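Uncharacterized protein TP-0789 domain-containing protein (Desulfovibrio piger ATCC 29098, PDB 4Z48) is of unknown function but has a LolA-like fold, which in relatives forms a half-open beta-barrel that carries lipoproteins, so it may bind a lipid-like ligand. Local coordinates at residues Y13-R18 against D173-L178; T76-W81 against L119-I124; D90-Y95 against D123-D128. One frame throughout, in Å; residues are numbered along the deposited sequence.

Interaction 1. Residues Y13-R18 against D173-L178; sequences YDLAVR and DTLLRL
The guanidinium of Arg18 has Leu175 CD2 over one of its faces, while Leu175 CD1 packs by its NH1 at 3.8 Å. The NH2 of the same guanidinium is bonded to the hydroxyl of Tyr149 on strand 146-155. Within the helix, one face of the Tyr13 ring is turned to Val17 CG2, apart from the contact itself. The motif is a helix resting against the turn of a beta-hairpin: helix 8-20 meets the loop joining strands 163-171 and 177-184, in a protein of LolA-like fold. Leu175 is the loop's contribution. Its positive phi of 71° puts this residue in the left-handed helical conformation, and its CB points at the helix. The side chain of Arg18 crosses it at about a right angle and bends at chi3 (-72°), which sets the guanidinium beside the leucine methyls. Nearer the backbone of the arginine, its CB lies 3.9 Å from Leu175 CD1. Leu15 CD1 approaches Leu175 CD2 at 4.0 Å. The side chain of Leu15, the buried member, also packs on Tyr149 and Leu151 of strand 146-155. The contact therefore grades from a buried leucine to an exposed arginine. In the loop, the residue before Leu175 is Thr174, whose hydroxyl is bonded to Gln198 on strand 189-201. Within the loop, Thr174 OG1 also weakly accepts the N-H of Leu176, its distance to Leu176 N being 3.4 Å.

Interaction 2. Residues T76-W81 against L119-I124; sequences TKYLVW and LSNEDI
Val80 and Ile124 form the tightly packed part of this contact. Each sends out a CG2 methyl, and the two meet at 4.1 Å while the side chains cross at about a right angle. In Ile124, CG1 lies anti to the carbonyl carbon (chi1 -65°) and CG2 anti to the backbone N, which leaves the methyl branch to do the touching. The other half of the contact is looser and is bridged by one water. The ring of Tyr78 and the amide of Asn121 come no nearer than 4.3 Å, between Tyr78 CE2 and Asn121 OD1, and the water joins their polar ends. It lies at the ring edge, in the ring plane, 2.7 Å from Tyr78 OH, and donates to Asn121 OD1 at 2.6 Å. The amide nitrogen of Asn121 is taken up by the carbonyl of Ser109, so both polar atoms of the amide have a partner. Behind it the loop is folded upon itself: Ser120 N donates to Asp123 OD2 at 2.8 Å along a straight line, meeting the carboxylate from above its plane. Asp123 also pairs with Lys191. Strand 77-82 runs between strands 60-69 and 91-96, and Ile124 also touches Ile65 on the first of them.

Interaction 3. Residues D90-Y95 against D123-D128; sequences DDMWVY and DIQNLD
A long loop, lying between strands 101-104 and 133-143, passes over strand 91-96 and the end of the connection before it, and here Asp90 and Gln125 meet from opposite directions. The aliphatic part of the glutamine makes the contact: Asp90 OD2 is 3.3 Å from Gln125 CB, and the carboxylate and amide planes are turned 77° apart, close to perpendicular. The carboxylate finds its polar partners at the end of strand 77-82 and the start of the connection after it, with OD2 bonded to the hydroxyl of Ser82 and OD1 to the backbone N of Tyr83. Next along the strand comes the selenomethionine Met92. Its chain is extended through chi2 and then bends at chi3 (-63°), swinging the CE methyl to 3.8 Å from Gln125 CG. Gln125 CG thus meets both the Asp90 carboxylate and the Met92 methyl. Lys110 touches the side chains of Met92 and Gln125. Just after Gln125 the loop makes an Asx turn, in which Asn126 OD1 accepts from Asp128 N at 2.9 Å, the donor standing well out of the carbonyl plane. A loop laid over a curved antiparallel sheet in this way is consistent with the partly covered, unclosed barrel of LolA-like proteins.

Overall arrangement
Interactions 2 and 3 form one continuous patch, with centres 4 Å apart: they share Asp123 and Ile124, and their strands are neighbours in the sheet, with Lys77 O 2.7 Å from Tyr95 N. Interaction 1 lies about 24 Å from interaction 2 and 22 Å from interaction 3, centre to centre, and 119-128 is nested in the chain between its two segments. A salt bridge links it to interaction 3, Arg177 NH1 to Asp128 OD1 at 3.0 Å, and Arg177 NH2 packs near Leu127 O. Through Asp128, the loop thus reaches the strand that follows the turn contacted by the helix.

Interaction 1. Residues Y13-R18 against D173-L178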
loop_
_atom_site.group_PDB
_atom_site.type_symbol
_atom_site.label_atom_id
_atom_site.label_comp_id
_atom_site.label_asym_id
_atom_site.label_seq_id
_atom_site.Cartn_x
_atom_site.Cartn_y
_atom_site.Cartn_z
ATOM N N TYR A 13 17.853 1.749 8.250
ATOM C CA TYR A 13 17.164 0.515 8.662
ATOM C C TYR A 13 16.451 0.728 10.011
ATOM O O TYR A 13 15.313 0.284 10.148
ATOM C CB TYR A 13 18.140 -0.683 8.718
ATOM C CG TYR A 13 17.573 -1.948 9.322
ATOM C CD1 TYR A 13 16.940 -2.897 8.531
ATOM C CD2 TYR A 13 17.725 -2.225 10.682
ATOM C CE1 TYR A 13 16.430 -4.076 9.082
ATOM C CE2 TYR A 13 17.223 -3.395 11.243
ATOM C CZ TYR A 13 16.578 -4.319 10.440
ATOM O OH TYR A 13 16.090 -5.472 11.003
ATOM N N ASP A 14 17.122 1.387 10.990
ATOM C CA ASP A 14 16.564 1.628 12.319
ATOM C C ASP A 14 15.265 2.473 12.237
ATOM O O ASP A 14 14.286 2.164 12.927
ATOM C CB ASP A 14 17.611 2.243 13.246
ATOM C CG ASP A 14 18.665 1.208 13.649
ATOM O OD1 ASP A 14 18.441 0.002 13.400
ATOM O OD2 ASP A 14 19.698 1.602 14.199
ATOM N N LEU A 15 15.243 3.482 11.345
ATOM C CA LEU A 15 14.060 4.298 11.089
ATOM C C LEU A 15 12.940 3.452 10.494
ATOM O O LEU A 15 11.810 3.515 10.993
ATOM C CB LEU A 15 14.371 5.487 10.164
ATOM C CG LEU A 15 13.180 6.363 9.770
ATOM C CD1 LEU A 15 12.589 7.068 10.985
ATOM C CD2 LEU A 15 13.570 7.344 8.713
ATOM N N ALA A 16 13.254 2.644 9.450
ATOM C CA ALA A 16 12.291 1.751 8.814
ATOM C C ALA A 16 11.617 0.835 9.860
ATOM O O ALA A 16 10.419 0.630 9.778
ATOM C CB ALA A 16 12.974 0.928 7.729
ATOM N N VAL A 17 12.378 0.357 10.863
ATOM C CA VAL A 17 11.907 -0.507 11.953
ATOM C C VAL A 17 10.899 0.269 12.829
ATOM O O VAL A 17 9.830 -0.266 13.125
ATOM C CB VAL A 17 13.087 -1.082 12.798
ATOM C CG1 VAL A 17 12.616 -1.683 14.124
ATOM C CG2 VAL A 17 13.892 -2.109 12.001
ATOM N N ARG A 18 11.248 1.506 13.232
ATOM C CA ARG A 18 10.378 2.393 14.032
ATOM C C ARG A 18 9.062 2.662 13.297
ATOM O O ARG A 18 7.989 2.632 13.914
ATOM C CB ARG A 18 11.074 3.727 14.362
ATOM C CG ARG A 18 12.199 3.615 15.384
ATOM C CD ARG A 18 12.432 4.936 16.099
ATOM N NE ARG A 18 13.057 5.952 15.249
ATOM C CZ ARG A 18 12.694 7.236 15.206
ATOM N NH1 ARG A 18 11.694 7.679 15.965
ATOM N NH2 ARG A 18 13.332 8.086 14.409
ATOM N N ASP A 173 7.391 13.401 13.550
ATOM C CA ASP A 173 6.486 13.261 14.686
ATOM C C ASP A 173 5.649 11.978 14.671
ATOM O O ASP A 173 5.521 11.339 15.720
ATOM C CB ASP A 173 5.560 14.492 14.821
ATOM C CG ASP A 173 4.883 15.030 13.571
ATOM O OD1 ASP A 173 5.227 14.570 12.452
ATOM O OD2 ASP A 173 4.044 15.950 13.704
ATOM N N THR A 174 5.027 11.632 13.538
ATOM C CA THR A 174 4.147 10.464 13.493
ATOM C C THR A 174 4.818 9.218 12.847
ATOM O O THR A 174 4.295 8.116 12.987
ATOM C CB THR A 174 2.876 10.834 12.737
ATOM O OG1 THR A 174 3.199 11.066 11.362
ATOM C CG2 THR A 174 2.164 12.041 13.353
ATOM N N LEU A 175 5.923 9.401 12.106
ATOM C CA LEU A 175 6.645 8.311 11.412
ATOM C C LEU A 175 5.833 7.792 10.211
ATOM O O LEU A 175 6.112 6.718 9.679
ATOM C CB LEU A 175 7.096 7.172 12.374
ATOM C CG LEU A 175 8.044 7.680 13.485
ATOM C CD1 LEU A 175 8.388 6.587 14.511
ATOM C CD2 LEU A 175 9.314 8.279 12.882
ATOM N N LEU A 176 4.846 8.597 9.765
ATOM C CA LEU A 176 4.076 8.297 8.567
ATOM C C LEU A 176 4.739 8.966 7.389
ATOM O O LEU A 176 5.257 10.059 7.549
ATOM C CB LEU A 176 2.614 8.792 8.690
ATOM C CG LEU A 176 1.706 8.030 9.661
ATOM C CD1 LEU A 176 0.290 8.600 9.607
ATOM C CD2 LEU A 176 1.696 6.521 9.366
ATOM N N ARG A 177 4.643 8.367 6.190
ATOM C CA ARG A 177 5.152 9.014 4.976
ATOM C C ARG A 177 4.307 10.256 4.683
ATOM O O ARG A 177 3.090 10.221 4.898
ATOM C CB ARG A 177 5.028 8.053 3.773
ATOM C CG ARG A 177 5.896 6.811 3.883
ATOM C CD ARG A 177 5.497 5.713 2.874
ATOM N NE ARG A 177 6.514 4.635 2.936
ATOM C CZ ARG A 177 6.505 3.638 3.823
ATOM N NH1 ARG A 177 5.517 3.527 4.703
ATOM N NH2 ARG A 177 7.478 2.737 3.829
ATOM N N LEU A 178 4.945 11.323 4.188
ATOM C CA LEU A 178 4.299 12.524 3.707
ATOM C C LEU A 178 4.311 12.503 2.174
ATOM O O LEU A 178 3.329 12.862 1.546
ATOM C CB LEU A 178 4.999 13.773 4.269
ATOM C CG LEU A 178 4.547 15.146 3.778
ATOM C CD1 LEU A 178 3.182 15.498 4.306
ATOM C CD2 LEU A 178 5.521 16.214 4.217
#

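Interaction 2. Residues T76-W81 against L119-I124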
loop_
_atom_site.group_PDB
_atom_site.type_symbol
_atom_site.label_atom_id
_atom_site.label_comp_id
_atom_site.label_asym_id
_atom_site.label_seq_id
_atom_site.Cartn_x
_atom_site.Cartn_y
_atom_site.Cartn_z
ATOM N N THR A 76 -16.415 -7.059 -7.325
ATOM C CA THR A 76 -14.980 -7.380 -7.489
ATOM C C THR A 76 -14.389 -7.493 -6.083
ATOM O O THR A 76 -14.692 -6.679 -5.221
ATOM C CB THR A 76 -14.222 -6.332 -8.340
ATOM O OG1 THR A 76 -14.966 -6.072 -9.529
ATOM C CG2 THR A 76 -12.763 -6.776 -8.691
ATOM N N LYS A 77 -13.619 -8.549 -5.852
ATOM C CA LYS A 77 -12.975 -8.817 -4.585
ATOM C C LYS A 77 -11.512 -9.208 -4.799
ATOM O O LYS A 77 -11.209 -10.013 -5.678
ATOM C CB LYS A 77 -13.687 -9.928 -3.806
ATOM C CG LYS A 77 -15.105 -9.608 -3.334
ATOM C CD LYS A 77 -15.729 -10.876 -2.800
ATOM C CE LYS A 77 -16.984 -10.626 -2.018
ATOM N NZ LYS A 77 -17.390 -11.828 -1.243
ATOM N N TYR A 78 -10.628 -8.635 -3.990
ATOM C CA TYR A 78 -9.201 -8.978 -3.937
ATOM C C TYR A 78 -8.886 -9.600 -2.607
ATOM O O TYR A 78 -9.222 -9.019 -1.578
ATOM C CB TYR A 78 -8.299 -7.767 -4.150
ATOM C CG TYR A 78 -8.266 -7.282 -5.568
ATOM C CD1 TYR A 78 -9.308 -6.508 -6.087
ATOM C CD2 TYR A 78 -7.165 -7.539 -6.388
ATOM C CE1 TYR A 78 -9.270 -6.034 -7.395
ATOM C CE2 TYR A 78 -7.120 -7.068 -7.697
ATOM C CZ TYR A 78 -8.156 -6.288 -8.183
ATOM O OH TYR A 78 -8.105 -5.814 -9.471
ATOM N N LEU A 79 -8.256 -10.790 -2.620
ATOM C CA LEU A 79 -7.811 -11.478 -1.411
ATOM C C LEU A 79 -6.271 -11.424 -1.394
ATOM O O LEU A 79 -5.646 -11.814 -2.368
ATOM C CB LEU A 79 -8.336 -12.925 -1.345
ATOM C CG LEU A 79 -7.924 -13.775 -0.119
ATOM C CD1 LEU A 79 -8.302 -13.108 1.193
ATOM C CD2 LEU A 79 -8.568 -15.144 -0.178
ATOM N N VAL A 80 -5.671 -10.860 -0.336
ATOM C CA VAL A 80 -4.216 -10.744 -0.276
ATOM C C VAL A 80 -3.713 -11.435 0.981
ATOM O O VAL A 80 -4.228 -11.168 2.067
ATOM C CB VAL A 80 -3.709 -9.269 -0.325
ATOM C CG1 VAL A 80 -2.182 -9.219 -0.406
ATOM C CG2 VAL A 80 -4.369 -8.451 -1.441
ATOM N N TRP A 81 -2.754 -12.352 0.816
ATOM C CA TRP A 81 -2.039 -13.045 1.893
ATOM C C TRP A 81 -0.594 -12.574 1.809
ATOM O O TRP A 81 0.170 -13.026 0.944
ATOM C CB TRP A 81 -2.155 -14.565 1.767
ATOM C CG TRP A 81 -3.518 -15.142 1.979
ATOM C CD1 TRP A 81 -4.666 -14.477 2.309
ATOM C CD2 TRP A 81 -3.881 -16.523 1.828
ATOM N NE1 TRP A 81 -5.717 -15.361 2.387
ATOM C CE2 TRP A 81 -5.263 -16.624 2.102
ATOM C CE3 TRP A 81 -3.154 -17.696 1.526
ATOM C CZ2 TRP A 81 -5.944 -17.841 2.067
ATOM C CZ3 TRP A 81 -3.829 -18.906 1.480
ATOM C CH2 TRP A 81 -5.210 -18.971 1.748
ATOM N N LEU A 119 -2.289 3.030 -8.994
ATOM C CA LEU A 119 -1.682 2.026 -8.108
ATOM C C LEU A 119 -1.478 0.728 -8.900
ATOM O O LEU A 119 -2.339 0.399 -9.727
ATOM C CB LEU A 119 -2.640 1.740 -6.935
ATOM C CG LEU A 119 -2.736 2.707 -5.767
ATOM C CD1 LEU A 119 -3.400 4.023 -6.167
ATOM C CD2 LEU A 119 -3.631 2.112 -4.702
ATOM N N SER A 120 -0.385 -0.015 -8.648
ATOM C CA SER A 120 -0.149 -1.329 -9.225
ATOM C C SER A 120 -0.663 -2.375 -8.260
ATOM O O SER A 120 -0.876 -2.043 -7.101
ATOM C CB SER A 120 1.337 -1.537 -9.482
ATOM O OG SER A 120 1.821 -0.686 -10.507
ATOM N N ASN A 121 -0.822 -3.642 -8.704
ATOM C CA ASN A 121 -1.254 -4.720 -7.801
ATOM C C ASN A 121 -0.263 -4.899 -6.624
ATOM O O ASN A 121 -0.683 -5.140 -5.486
ATOM C CB ASN A 121 -1.405 -6.043 -8.568
ATOM C CG ASN A 121 -2.520 -6.013 -9.568
ATOM O OD1 ASN A 121 -3.553 -5.399 -9.338
ATOM N ND2 ASN A 121 -2.315 -6.651 -10.712
ATOM N N GLU A 122 1.034 -4.703 -6.876
ATOM C CA GLU A 122 2.037 -4.844 -5.818
ATOM C C GLU A 122 1.949 -3.717 -4.778
ATOM O O GLU A 122 2.322 -3.951 -3.648
ATOM C CB GLU A 122 3.462 -4.950 -6.373
ATOM C CG GLU A 122 4.033 -3.677 -6.988
ATOM C CD GLU A 122 5.518 -3.790 -7.308
ATOM O OE1 GLU A 122 6.310 -4.175 -6.416
ATOM O OE2 GLU A 122 5.886 -3.484 -8.462
ATOM N N ASP A 123 1.405 -2.541 -5.143
ATOM C CA ASP A 123 1.237 -1.413 -4.228
ATOM C C ASP A 123 0.197 -1.700 -3.129
ATOM O O ASP A 123 0.191 -1.007 -2.109
ATOM C CB ASP A 123 0.847 -0.149 -5.000
ATOM C CG ASP A 123 1.907 0.352 -5.960
ATOM O OD1 ASP A 123 3.098 0.103 -5.716
ATOM O OD2 ASP A 123 1.547 1.029 -6.932
ATOM N N ILE A 124 -0.667 -2.726 -3.340
ATOM C CA ILE A 124 -1.739 -3.140 -2.442
ATOM C C ILE A 124 -1.220 -4.068 -1.305
ATOM O O ILE A 124 -1.898 -4.205 -0.302
ATOM C CB ILE A 124 -2.876 -3.777 -3.292
ATOM C CG1 ILE A 124 -3.529 -2.731 -4.243
ATOM C CG2 ILE A 124 -3.915 -4.518 -2.484
ATOM C CD1 ILE A 124 -3.786 -1.372 -3.702
HETATM O O HOH W 1 -5.727 -5.843 -10.655
#

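Interaction 3. Residues D90-Y95 against D123-D128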
loop_
_atom_site.group_PDB
_atom_site.type_symbol
_atom_site.label_atom_id
_atom_site.label_comp_id
_atom_site.label_asym_id
_atom_site.label_seq_id
_atom_site.Cartn_x
_atom_site.Cartn_y
_atom_site.Cartn_z
ATOM N N ASP A 90 4.069 -13.119 -1.667
ATOM C CA ASP A 90 2.711 -12.781 -1.250
ATOM C C ASP A 90 1.735 -13.366 -2.235
ATOM O O ASP A 90 1.989 -13.338 -3.449
ATOM C CB ASP A 90 2.508 -11.262 -1.177
ATOM C CG ASP A 90 3.167 -10.532 -0.017
ATOM O OD1 ASP A 90 3.843 -11.202 0.820
ATOM O OD2 ASP A 90 2.986 -9.301 0.078
ATOM N N ASP A 91 0.657 -13.945 -1.715
ATOM C CA ASP A 91 -0.426 -14.529 -2.481
ATOM C C ASP A 91 -1.521 -13.488 -2.731
ATOM O O ASP A 91 -1.918 -12.717 -1.848
ATOM C CB ASP A 91 -1.004 -15.761 -1.751
ATOM C CG ASP A 91 -0.113 -16.983 -1.753
ATOM O OD1 ASP A 91 0.425 -17.319 -2.819
ATOM O OD2 ASP A 91 0.021 -17.621 -0.687
HETATM N N MSE A 92 -2.019 -13.476 -3.932
HETATM C CA MSE A 92 -3.067 -12.544 -4.287
HETATM C C MSE A 92 -3.998 -13.178 -5.314
HETATM O O MSE A 92 -3.553 -13.874 -6.248
HETATM C CB MSE A 92 -2.468 -11.244 -4.833
HETATM C CG MSE A 92 -3.494 -10.205 -5.227
HETATM SE SE MSE A 92 -2.656 -8.561 -5.828
HETATM C CE MSE A 92 -1.796 -8.076 -4.281
ATOM N N TRP A 93 -5.278 -12.937 -5.114
ATOM C CA TRP A 93 -6.335 -13.387 -6.010
ATOM C C TRP A 93 -7.393 -12.300 -6.215
ATOM O O TRP A 93 -7.649 -11.478 -5.332
ATOM C CB TRP A 93 -7.023 -14.628 -5.456
ATOM C CG TRP A 93 -6.137 -15.816 -5.229
ATOM C CD1 TRP A 93 -5.929 -16.856 -6.083
ATOM C CD2 TRP A 93 -5.476 -16.159 -4.008
ATOM N NE1 TRP A 93 -5.153 -17.819 -5.479
ATOM C CE2 TRP A 93 -4.873 -17.425 -4.199
ATOM C CE3 TRP A 93 -5.344 -15.521 -2.758
ATOM C CZ2 TRP A 93 -4.160 -18.072 -3.184
ATOM C CZ3 TRP A 93 -4.643 -16.164 -1.757
ATOM C CH2 TRP A 93 -4.045 -17.417 -1.976
ATOM N N VAL A 94 -8.023 -12.328 -7.371
ATOM C CA VAL A 94 -9.124 -11.411 -7.684
ATOM C C VAL A 94 -10.321 -12.233 -8.146
ATOM O O VAL A 94 -10.145 -13.125 -8.979
ATOM C CB VAL A 94 -8.749 -10.305 -8.738
ATOM C CG1 VAL A 94 -8.236 -10.899 -10.057
ATOM C CG2 VAL A 94 -9.923 -9.341 -8.994
ATOM N N TYR A 95 -11.521 -11.950 -7.579
ATOM C CA TYR A 95 -12.807 -12.460 -8.062
ATOM C C TYR A 95 -13.379 -11.380 -9.006
ATOM O O TYR A 95 -13.555 -10.231 -8.585
ATOM C CB TYR A 95 -13.773 -12.800 -6.917
ATOM C CG TYR A 95 -15.157 -13.126 -7.425
ATOM C CD1 TYR A 95 -15.476 -14.409 -7.865
ATOM C CD2 TYR A 95 -16.132 -12.134 -7.536
ATOM C CE1 TYR A 95 -16.726 -14.697 -8.409
ATOM C CE2 TYR A 95 -17.390 -12.416 -8.065
ATOM C CZ TYR A 95 -17.689 -13.704 -8.478
ATOM O OH TYR A 95 -18.927 -13.988 -8.990
ATOM N N ASP A 123 1.405 -2.541 -5.143
ATOM C CA ASP A 123 1.237 -1.413 -4.228
ATOM C C ASP A 123 0.197 -1.700 -3.129
ATOM O O ASP A 123 0.191 -1.007 -2.109
ATOM C CB ASP A 123 0.847 -0.149 -5.000
ATOM C CG ASP A 123 1.907 0.352 -5.960
ATOM O OD1 ASP A 123 3.098 0.103 -5.716
ATOM O OD2 ASP A 123 1.547 1.029 -6.932
ATOM N N ILE A 124 -0.667 -2.726 -3.340
ATOM C CA ILE A 124 -1.739 -3.140 -2.442
ATOM C C ILE A 124 -1.220 -4.068 -1.305
ATOM O O ILE A 124 -1.898 -4.205 -0.302
ATOM C CB ILE A 124 -2.876 -3.777 -3.292
ATOM C CG1 ILE A 124 -3.529 -2.731 -4.243
ATOM C CG2 ILE A 124 -3.915 -4.518 -2.484
ATOM C CD1 ILE A 124 -3.786 -1.372 -3.702
ATOM N N GLN A 125 -0.018 -4.641 -1.424
ATOM C CA GLN A 125 0.578 -5.455 -0.342
ATOM C C GLN A 125 1.224 -4.565 0.759
ATOM O O GLN A 125 1.215 -3.336 0.636
ATOM C CB GLN A 125 1.633 -6.404 -0.905
ATOM C CG GLN A 125 1.105 -7.331 -1.995
ATOM C CD GLN A 125 2.193 -7.818 -2.917
ATOM O OE1 GLN A 125 3.312 -7.281 -2.982
ATOM N NE2 GLN A 125 1.863 -8.819 -3.695
ATOM N N ASN A 126 1.823 -5.205 1.811
ATOM C CA ASN A 126 2.489 -4.566 2.960
ATOM C C ASN A 126 3.509 -3.530 2.492
ATOM O O ASN A 126 4.476 -3.870 1.802
ATOM C CB ASN A 126 3.167 -5.634 3.846
ATOM C CG ASN A 126 3.774 -5.172 5.161
ATOM O OD1 ASN A 126 3.765 -3.993 5.536
ATOM N ND2 ASN A 126 4.343 -6.114 5.896
ATOM N N LEU A 127 3.258 -2.256 2.845
ATOM C CA LEU A 127 4.116 -1.121 2.489
ATOM C C LEU A 127 5.374 -1.052 3.392
ATOM O O LEU A 127 6.346 -0.390 3.016
ATOM C CB LEU A 127 3.300 0.202 2.564
ATOM C CG LEU A 127 3.944 1.551 2.149
ATOM C CD1 LEU A 127 4.508 1.526 0.745
ATOM C CD2 LEU A 127 2.942 2.685 2.257
ATOM N N ASP A 128 5.375 -1.758 4.551
ATOM C CA ASP A 128 6.491 -1.669 5.482
ATOM C C ASP A 128 7.145 -3.038 5.808
ATOM O O ASP A 128 7.406 -3.332 6.979
ATOM C CB ASP A 128 6.031 -0.943 6.763
ATOM C CG ASP A 128 5.736 0.536 6.549
ATOM O OD1 ASP A 128 6.704 1.330 6.427
ATOM O OD2 ASP A 128 4.536 0.900 6.490
#